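Local structure of protein gp18 (Listeria monocytogenes EGD-e, 3GS9) at residues Y299-A305 / E317-N322. The protein is a prophage tail protein, probably a structural component of the phage tail, whose sequence family is that of the prophage endopeptidase tail proteins. Coordinates in Å, arbitrary orientation, origin at the centre of the assembly. Numbering follows the deposited sequence.
Sequences YDVQIVA and EITLSN
Antiparallel strands can absorb an extra residue without losing their hydrogen bonds, and Thr319 marks where residues 299-305 do so against 317-322. The strand axes approach to 4.2 Å, their directions 141° apart. Thr319 O accepts from Val304 N (2.9 Å), while Thr319 N donates to Ala305 O (2.9 Å), so two successive residues face one: a classic beta bulge. Val304 leaves the extended region, with phi/psi of -114/-6, and Ala305 returns to it at -163/155. The Thr319 side chain (chi1 m) brings CG2 to 3.8 Å from Val304 CG2 and OG1 to 3.7 Å from Ala305 CB.

Before the bulge the register is regular. Gln302 and Ser321 form a hydrogen-bonded pair, Gln302 N to Ser321 O at 2.8 Å and Ser321 N to Gln302 O at 2.9 Å; Ile303 and Leu320 follow as a non-hydrogen-bonded pair, their CA atoms 4.6 Å apart. Both strands are internal to a mixed sheet, in which 297-305 lies between 287-292 and 318-321, and 318-321 is flanked in turn by 269-274. Helix 327-334 covers the face bearing Thr319 and Ser321, through Leu334 and Ile330 respectively. Ser321 (chi1 t) packs CB 3.9 Å from Val304 CG2 and turns OG to Thr271 OG1. On the other face, Ile303 CG1 meets Leu320 CD2 at 3.6 Å and Ile318 CG2 at 3.8 Å. Val301, chi1 m, sets CG2 3.8 Å from Leu320 CB and CG1 4.1 Å from Asn322 CB. Beyond Ser321 a water bridges Asp300 O (2.9 Å) and Asn322 ND2 (2.8 Å); ND2 also donates to Pro268 O, and OD1 accepts from Thr270 N.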
loop_
_atom_site.group_PDB
_atom_site.type_symbol
_atom_site.label_atom_id
_atom_site.label_comp_id
_atom_site.label_asym_id
_atom_site.label_seq_id
_atom_site.Cartn_x
_atom_site.Cartn_y
_atom_site.Cartn_z
ATOM N N TYR A 299 -4.157 -33.258 -1.919
ATOM C CA TYR A 299 -4.111 -32.299 -3.015
ATOM C C TYR A 299 -2.656 -31.949 -3.364
ATOM O O TYR A 299 -1.764 -32.098 -2.549
ATOM C CB TYR A 299 -4.905 -31.019 -2.689
ATOM C CG TYR A 299 -4.584 -30.419 -1.338
ATOM C CD1 TYR A 299 -5.270 -30.819 -0.187
ATOM C CD2 TYR A 299 -3.645 -29.414 -1.214
ATOM C CE1 TYR A 299 -4.974 -30.263 1.059
ATOM C CE2 TYR A 299 -3.353 -28.843 0.034
ATOM C CZ TYR A 299 -4.038 -29.260 1.168
ATOM O OH TYR A 299 -3.742 -28.698 2.416
ATOM N N ASP A 300 -2.448 -31.462 -4.574
ATOM C CA ASP A 300 -1.124 -31.103 -5.047
ATOM C C ASP A 300 -0.686 -29.701 -4.600
ATOM O O ASP A 300 -1.486 -28.749 -4.535
ATOM C CB ASP A 300 -1.089 -31.162 -6.570
ATOM C CG ASP A 300 -1.089 -32.579 -7.108
ATOM O OD1 ASP A 300 -0.571 -33.503 -6.434
ATOM O OD2 ASP A 300 -1.631 -32.764 -8.215
ATOM N N VAL A 301 0.581 -29.610 -4.235
ATOM C CA VAL A 301 1.245 -28.338 -4.066
ATOM C C VAL A 301 2.384 -28.323 -5.079
ATOM O O VAL A 301 2.812 -29.376 -5.534
ATOM C CB VAL A 301 1.735 -28.138 -2.633
ATOM C CG1 VAL A 301 0.547 -27.956 -1.717
ATOM C CG2 VAL A 301 2.633 -29.285 -2.196
ATOM N N GLN A 302 2.815 -27.131 -5.459
ATOM C CA GLN A 302 3.764 -26.969 -6.560
ATOM C C GLN A 302 4.999 -26.255 -6.011
ATOM O O GLN A 302 4.905 -25.433 -5.100
ATOM C CB GLN A 302 3.084 -26.146 -7.647
ATOM C CG GLN A 302 3.716 -26.132 -8.976
ATOM C CD GLN A 302 2.813 -25.516 -10.034
ATOM O OE1 GLN A 302 1.972 -24.675 -9.731
ATOM N NE2 GLN A 302 2.963 -25.953 -11.264
ATOM N N ILE A 303 6.156 -26.554 -6.589
ATOM C CA ILE A 303 7.386 -25.810 -6.342
ATOM C C ILE A 303 7.324 -24.395 -6.971
ATOM O O ILE A 303 7.318 -24.251 -8.185
ATOM C CB ILE A 303 8.589 -26.602 -6.910
ATOM C CG1 ILE A 303 8.744 -27.939 -6.169
ATOM C CG2 ILE A 303 9.838 -25.789 -6.811
ATOM C CD1 ILE A 303 9.673 -28.950 -6.900
ATOM N N VAL A 304 7.216 -23.391 -6.123
ATOM C CA VAL A 304 7.005 -21.985 -6.564
ATOM C C VAL A 304 8.209 -21.096 -6.227
ATOM O O VAL A 304 8.240 -19.913 -6.588
ATOM C CB VAL A 304 5.711 -21.417 -5.956
ATOM C CG1 VAL A 304 4.509 -22.248 -6.407
ATOM C CG2 VAL A 304 5.779 -21.397 -4.418
ATOM N N ALA A 305 9.174 -21.642 -5.498
ATOM C CA ALA A 305 10.392 -20.909 -5.162
ATOM C C ALA A 305 11.468 -21.833 -4.700
ATOM O O ALA A 305 11.202 -22.933 -4.222
ATOM C CB ALA A 305 10.146 -19.812 -4.085
ATOM N N GLU A 317 16.490 -24.986 -0.249
ATOM C CA GLU A 317 15.232 -24.733 0.439
ATOM C C GLU A 317 14.178 -24.482 -0.613
ATOM O O GLU A 317 14.317 -23.562 -1.413
ATOM C CB GLU A 317 15.343 -23.521 1.353
ATOM C CG GLU A 317 14.066 -23.178 2.127
ATOM C CD GLU A 317 14.233 -21.954 3.030
ATOM O OE1 GLU A 317 15.067 -21.066 2.710
ATOM O OE2 GLU A 317 13.517 -21.878 4.061
ATOM N N ILE A 318 13.112 -25.276 -0.573
ATOM C CA ILE A 318 12.062 -25.248 -1.570
ATOM C C ILE A 318 10.781 -24.670 -0.948
ATOM O O ILE A 318 10.471 -24.950 0.205
ATOM C CB ILE A 318 11.820 -26.691 -2.070
ATOM C CG1 ILE A 318 13.126 -27.260 -2.663
ATOM C CG2 ILE A 318 10.667 -26.757 -3.051
ATOM C CD1 ILE A 318 13.671 -26.421 -3.789
ATOM N N THR A 319 10.060 -23.868 -1.714
ATOM C CA THR A 319 8.730 -23.408 -1.307
ATOM C C THR A 319 7.678 -24.137 -2.125
ATOM O O THR A 319 7.718 -24.121 -3.360
ATOM C CB THR A 319 8.570 -21.883 -1.461
ATOM O OG1 THR A 319 9.615 -21.223 -0.723
ATOM C CG2 THR A 319 7.198 -21.448 -0.913
ATOM N N LEU A 320 6.742 -24.809 -1.426
ATOM C CA LEU A 320 5.660 -25.548 -2.050
ATOM C C LEU A 320 4.372 -24.798 -1.731
ATOM O O LEU A 320 4.166 -24.370 -0.603
ATOM C CB LEU A 320 5.539 -26.966 -1.458
ATOM C CG LEU A 320 6.675 -27.957 -1.706
ATOM C CD1 LEU A 320 6.415 -29.318 -1.023
ATOM C CD2 LEU A 320 6.792 -28.145 -3.195
ATOM N N SER A 321 3.547 -24.588 -2.739
ATOM C CA SER A 321 2.271 -23.911 -2.524
ATOM C C SER A 321 1.204 -24.340 -3.489
ATOM O O SER A 321 1.479 -24.793 -4.614
ATOM C CB SER A 321 2.445 -22.389 -2.589
ATOM O OG SER A 321 1.275 -21.701 -2.126
ATOM N N ASN A 322 -0.045 -24.186 -3.046
ATOM C CA ASN A 322 -1.202 -24.275 -3.944
ATOM C C ASN A 322 -2.027 -22.992 -3.860
ATOM O O ASN A 322 -3.211 -22.978 -4.215
ATOM C CB ASN A 322 -2.084 -25.475 -3.569
ATOM C CG ASN A 322 -2.846 -25.255 -2.301
ATOM O OD1 ASN A 322 -2.465 -24.392 -1.483
ATOM N ND2 ASN A 322 -3.950 -26.043 -2.100
HETATM O O HOH W 1 -4.178 -27.787 -4.330
HETATM O O HOH W 2 1.203 -22.796 -6.950
#